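Long-range contacts in phenolpthiocerol synthesis type-I polyketide synthase ppsA (Mycobacterium bovis, PDB 7AKC), which probably loads, through this acyltransferase domain, malonyl or methylmalonyl extender units for polyketide synthesis of the phthiocerol and phenolphthiocerol lipid core: residues A[216-221]-A[262-267]; A[79-84]-A[140-145]. All blocks are in the same frame, centred on the assembly; numbering follows the deposited sequence.

Contact 1: A[216-221]-A[262-267]; sequences PAMDAL and TNMRNP
The guanidinium of R265 lies with one face against P216, whose ring nitrogen sits over the centre of the flat group, 3.7 Å from R265 CZ. P216 CG approaches R265 NH2 at 3.7 Å. At the edge of the same group, in its plane, R265 NE donates to D219 OD1 at 2.9 Å, forming a salt bridge. The N-H...O angle is 132°, so the bond is well off straight, and the carboxylate is turned 31° from the guanidinium while offering the syn side of OD1. In the arginine chain a turn about CB-CG (chi2 59°) swings CD aside from an extended course. Beside that bond, also in the guanidinium plane, a water joins the two groups a second time, donating to D219 OD2 at 2.6 Å and accepting from R265 NH2 at 2.9 Å. This is a concrete case of a charged tip and an apolar core sharing one interface. The 3-10 turn 216-220 follows strand 204-207 of the antiparallel, ferredoxin-like sheet of the acyltransferase, and it meets the C-terminal part of helix 257-265, with H214 bonded through its ring to N266 O. On the buried side the two methionines and L221 do the packing. M218 CG rests 3.5 Å from the carbonyl oxygen M264 O, and M218 SD meets the end methyl M264 CE at 3.9 Å, the two chains crossing at about a right angle. L221 CD1 adds a longer touch of 4.2 Å to M264 CE, while M141 and M225 also pack on M264.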
loop_
_atom_site.group_PDB
_atom_site.type_symbol
_atom_site.label_atom_id
_atom_site.label_comp_id
_atom_site.label_asym_id
_atom_site.label_seq_id
_atom_site.Cartn_x
_atom_site.Cartn_y
_atom_site.Cartn_z
ATOM N N PRO A 216 -0.862 7.903 13.727
ATOM C CA PRO A 216 -1.163 7.555 15.117
ATOM C C PRO A 216 -2.619 7.226 15.478
ATOM O O PRO A 216 -2.839 6.646 16.492
ATOM C CB PRO A 216 -0.702 8.799 15.892
ATOM C CG PRO A 216 0.411 9.349 15.057
ATOM C CD PRO A 216 -0.094 9.148 13.650
ATOM N N ALA A 217 -3.562 7.596 14.624
ATOM C CA ALA A 217 -4.980 7.271 14.872
ATOM C C ALA A 217 -5.195 5.756 14.818
ATOM O O ALA A 217 -6.184 5.281 15.363
ATOM C CB ALA A 217 -5.844 7.968 13.874
ATOM N N MET A 218 -4.287 5.044 14.159
ATOM C CA MET A 218 -4.389 3.566 14.084
ATOM C C MET A 218 -3.892 2.887 15.370
ATOM O O MET A 218 -4.199 1.708 15.550
ATOM C CB MET A 218 -3.605 3.050 12.874
ATOM C CG MET A 218 -4.069 3.655 11.575
ATOM S SD MET A 218 -5.707 3.066 11.101
ATOM C CE MET A 218 -6.691 4.540 11.365
ATOM N N ASP A 219 -3.155 3.594 16.223
ATOM C CA ASP A 219 -2.585 2.955 17.436
ATOM C C ASP A 219 -3.709 2.324 18.253
ATOM O O ASP A 219 -3.553 1.188 18.688
ATOM C CB ASP A 219 -1.899 3.972 18.336
ATOM C CG ASP A 219 -0.642 4.591 17.767
ATOM O OD1 ASP A 219 -0.094 4.022 16.829
ATOM O OD2 ASP A 219 -0.228 5.628 18.290
ATOM N N ALA A 220 -4.816 3.041 18.404
ATOM C CA ALA A 220 -5.923 2.563 19.261
ATOM C C ALA A 220 -6.627 1.322 18.706
ATOM O O ALA A 220 -7.303 0.685 19.483
ATOM C CB ALA A 220 -6.896 3.680 19.508
ATOM N N LEU A 221 -6.467 1.011 17.420
ATOM C CA LEU A 221 -7.128 -0.161 16.788
ATOM C C LEU A 221 -6.222 -1.401 16.827
ATOM O O LEU A 221 -6.714 -2.482 16.501
ATOM C CB LEU A 221 -7.488 0.170 15.340
ATOM C CG LEU A 221 -8.199 1.497 15.093
ATOM C CD1 LEU A 221 -8.461 1.677 13.613
ATOM C CD2 LEU A 221 -9.499 1.570 15.868
ATOM N N THR A 262 0.479 -4.134 12.803
ATOM C CA THR A 262 1.641 -3.292 12.542
ATOM C C THR A 262 1.544 -2.600 11.199
ATOM O O THR A 262 1.853 -1.411 11.081
ATOM C CB THR A 262 2.916 -4.134 12.665
ATOM O OG1 THR A 262 3.075 -4.546 14.022
ATOM C CG2 THR A 262 4.166 -3.395 12.181
ATOM N N ASN A 263 1.116 -3.353 10.174
ATOM C CA ASN A 263 0.991 -2.873 8.796
ATOM C C ASN A 263 0.059 -1.663 8.664
ATOM O O ASN A 263 0.358 -0.722 7.913
ATOM C CB ASN A 263 0.566 -4.025 7.863
ATOM C CG ASN A 263 0.063 -3.566 6.531
ATOM O OD1 ASN A 263 -1.145 -3.317 6.365
ATOM N ND2 ASN A 263 0.980 -3.343 5.600
ATOM N N MET A 264 -1.037 -1.684 9.413
ATOM C CA MET A 264 -2.029 -0.578 9.335
ATOM C C MET A 264 -1.483 0.722 9.953
ATOM O O MET A 264 -1.970 1.775 9.564
ATOM C CB MET A 264 -3.340 -0.987 10.021
ATOM C CG MET A 264 -3.287 -0.975 11.521
ATOM S SD MET A 264 -4.769 -1.694 12.245
ATOM C CE MET A 264 -6.037 -0.844 11.313
ATOM N N ARG A 265 -0.510 0.644 10.857
ATOM C CA ARG A 265 0.031 1.851 11.546
ATOM C C ARG A 265 1.331 2.309 10.887
ATOM O O ARG A 265 1.499 3.513 10.702
ATOM C CB ARG A 265 0.301 1.533 13.018
ATOM C CG ARG A 265 1.104 2.575 13.777
ATOM C CD ARG A 265 0.426 3.924 13.760
ATOM N NE ARG A 265 1.238 4.923 14.428
ATOM C CZ ARG A 265 2.129 5.698 13.830
ATOM N NH1 ARG A 265 2.329 5.608 12.527
ATOM N NH2 ARG A 265 2.812 6.570 14.541
ATOM N N ASN A 266 2.223 1.368 10.561
ATOM C CA ASN A 266 3.525 1.758 10.038
ATOM C C ASN A 266 3.417 2.503 8.724
ATOM O O ASN A 266 2.478 2.268 7.955
ATOM C CB ASN A 266 4.374 0.502 9.784
ATOM C CG ASN A 266 5.101 -0.012 10.993
ATOM O OD1 ASN A 266 4.868 0.413 12.128
ATOM N ND2 ASN A 266 5.961 -0.999 10.773
ATOM N N PRO A 267 4.424 3.327 8.395
ATOM C CA PRO A 267 4.492 3.872 7.034
ATOM C C PRO A 267 4.551 2.724 6.000
ATOM O O PRO A 267 4.879 1.561 6.314
ATOM C CB PRO A 267 5.840 4.623 6.990
ATOM C CG PRO A 267 6.365 4.624 8.322
ATOM C CD PRO A 267 5.605 3.667 9.196
HETATM O O HOH W 1 1.945 6.684 17.331
#

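Contact 2: A[79-84]-A[140-145]; sequences GIEQIQ and LMAPLS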
loop_
_atom_site.group_PDB
_atom_site.type_symbol
_atom_site.label_atom_id
_atom_site.label_comp_id
_atom_site.label_asym_id
_atom_site.label_seq_id
_atom_site.Cartn_x
_atom_site.Cartn_y
_atom_site.Cartn_z
ATOM N N GLY A 79 -19.338 2.549 1.863
ATOM C CA GLY A 79 -18.617 2.418 3.127
ATOM C C GLY A 79 -17.314 1.647 3.025
ATOM O O GLY A 79 -17.177 0.795 2.147
ATOM N N ILE A 80 -16.353 1.926 3.938
ATOM C CA ILE A 80 -15.030 1.282 3.932
ATOM C C ILE A 80 -15.103 -0.244 3.842
ATOM O O ILE A 80 -14.416 -0.817 3.007
ATOM C CB ILE A 80 -14.119 1.735 5.108
ATOM C CG1 ILE A 80 -12.714 1.115 5.000
ATOM C CG2 ILE A 80 -14.731 1.437 6.477
ATOM C CD1 ILE A 80 -11.717 1.813 5.984
ATOM N N GLU A 81 -15.959 -0.900 4.656
ATOM C CA GLU A 81 -16.039 -2.364 4.608
ATOM C C GLU A 81 -16.414 -2.891 3.197
ATOM O O GLU A 81 -15.649 -3.654 2.601
ATOM C CB GLU A 81 -16.989 -2.872 5.703
ATOM C CG GLU A 81 -16.569 -2.417 7.089
ATOM C CD GLU A 81 -17.655 -2.490 8.138
ATOM O OE1 GLU A 81 -18.328 -1.457 8.380
ATOM O OE2 GLU A 81 -17.825 -3.585 8.724
ATOM N N GLN A 82 -17.549 -2.438 2.637
ATOM C CA GLN A 82 -17.953 -2.850 1.287
ATOM C C GLN A 82 -16.906 -2.467 0.241
ATOM O O GLN A 82 -16.571 -3.302 -0.596
ATOM C CB GLN A 82 -19.296 -2.211 0.885
ATOM C CG GLN A 82 -20.535 -2.947 1.368
ATOM C CD GLN A 82 -21.649 -2.819 0.342
ATOM O OE1 GLN A 82 -22.015 -1.717 -0.108
ATOM N NE2 GLN A 82 -22.221 -3.951 -0.047
ATOM N N ILE A 83 -16.390 -1.219 0.263
ATOM C CA ILE A 83 -15.393 -0.785 -0.727
ATOM C C ILE A 83 -14.119 -1.646 -0.685
ATOM O O ILE A 83 -13.669 -2.116 -1.738
ATOM C CB ILE A 83 -15.113 0.734 -0.619
ATOM C CG1 ILE A 83 -16.243 1.522 -1.287
ATOM C CG2 ILE A 83 -13.745 1.132 -1.222
ATOM C CD1 ILE A 83 -16.512 2.909 -0.695
ATOM N N GLN A 84 -13.563 -1.890 0.515
ATOM C CA GLN A 84 -12.347 -2.705 0.636
ATOM C C GLN A 84 -12.577 -4.154 0.213
ATOM O O GLN A 84 -11.683 -4.759 -0.364
ATOM C CB GLN A 84 -11.741 -2.618 2.050
ATOM C CG GLN A 84 -11.200 -1.232 2.414
ATOM C CD GLN A 84 -10.106 -0.773 1.488
ATOM O OE1 GLN A 84 -9.280 -1.563 1.017
ATOM N NE2 GLN A 84 -10.060 0.503 1.199
ATOM N N LEU A 140 -13.053 -2.297 12.213
ATOM C CA LEU A 140 -12.378 -1.515 13.251
ATOM C C LEU A 140 -12.072 -0.079 12.833
ATOM O O LEU A 140 -12.040 0.812 13.677
ATOM C CB LEU A 140 -11.065 -2.189 13.641
ATOM C CG LEU A 140 -11.244 -3.466 14.455
ATOM C CD1 LEU A 140 -9.900 -4.189 14.637
ATOM C CD2 LEU A 140 -11.918 -3.173 15.810
ATOM N N MET A 141 -11.857 0.133 11.543
ATOM C CA MET A 141 -11.462 1.470 11.029
ATOM C C MET A 141 -12.702 2.330 10.751
ATOM O O MET A 141 -12.590 3.543 10.849
ATOM C CB MET A 141 -10.653 1.299 9.740
ATOM C CG MET A 141 -9.214 0.904 9.985
ATOM S SD MET A 141 -8.373 0.359 8.485
ATOM C CE MET A 141 -7.979 1.931 7.726
ATOM N N ALA A 142 -13.841 1.703 10.450
ATOM C CA ALA A 142 -15.022 2.446 10.072
ATOM C C ALA A 142 -15.420 3.599 11.018
ATOM O O ALA A 142 -15.803 4.647 10.500
ATOM C CB ALA A 142 -16.206 1.496 9.861
ATOM N N PRO A 143 -15.382 3.469 12.366
ATOM C CA PRO A 143 -15.814 4.596 13.212
ATOM C C PRO A 143 -14.919 5.852 13.029
ATOM O O PRO A 143 -15.331 6.952 13.403
ATOM C CB PRO A 143 -15.690 4.025 14.621
ATOM C CG PRO A 143 -15.880 2.533 14.453
ATOM C CD PRO A 143 -15.074 2.289 13.194
ATOM N N LEU A 144 -13.789 5.715 12.337
ATOM C CA LEU A 144 -12.859 6.860 12.098
ATOM C C LEU A 144 -13.125 7.463 10.718
ATOM O O LEU A 144 -12.359 8.331 10.301
ATOM C CB LEU A 144 -11.420 6.358 12.229
ATOM C CG LEU A 144 -11.054 5.779 13.593
ATOM C CD1 LEU A 144 -9.572 5.472 13.671
ATOM C CD2 LEU A 144 -11.457 6.724 14.710
ATOM N N SER A 145 -14.178 7.009 10.039
ATOM C CA SER A 145 -14.502 7.499 8.711
ATOM C C SER A 145 -14.564 9.038 8.667
ATOM O O SER A 145 -15.212 9.679 9.496
ATOM C CB SER A 145 -15.815 6.870 8.220
ATOM O OG SER A 145 -15.689 5.465 7.989
HETATM O O HOH W 2 -16.427 4.398 5.648
#
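Apolar contact is carried by I80, whose two branches meet neighbouring residues, A142 and M141. Its CG2 methyl packs against A142 CB and CA, 3.7 Å from each. The other branch, CG1, stands anti to the backbone N (chi1 -176°), and its terminal CD1 points away from A142 and meets M141, touching M141 CB at 3.9 Å and the sulphur-bound methyl M141 CE at 4.1 Å. The isoleucine and methionine chains cross at about a right angle, while V211 also packs on I80. Here two parts of the acyltransferase fold meet. Helix 79-100 contributes its N-terminal turn, and helix 127-141 runs out into a short 3-10 turn, 142-144, from which the chain goes on to strand 148-153 of the antiparallel sheet. A weaker approach involves a charged group: E81 OE1 comes within 3.9 Å of A142 CB, a van der Waals touch at the rim, and the E81 chain also leans on S138 and R139 one turn back. Polar contact runs through water instead of directly. One water accepts from I80 N at 3.0 Å, an amide at the start of the helix, and donates to S145 OG at 2.7 Å. That hydroxyl gives its own proton to A142 O at 2.6 Å, lying in the carbonyl plane on a lone pair, and S145 N donates to the same oxygen, giving A142 O two donors from one residue.

Contacts 1 and 2 illustrate how neighbouring clusters merge into one packed region: their centres lie about 15 Å apart, yet their residues touch. L221 of contact 1 bridges to contact 2, its CD2 lying 3.4 Å from L140 O and its CD1 3.8 Å from M141 CG, while M218 CE meets L144 CD1 at 3.8 Å. V211 also packs on M218, I80 and S145, so it borders both. M264 and M141 lie near, without touching, the G110-S112-G114 motif, consistent with the nucleophile elbow of an acyltransferase. A sodium ion sits about 7 Å from the side chain of P216 in contact 1.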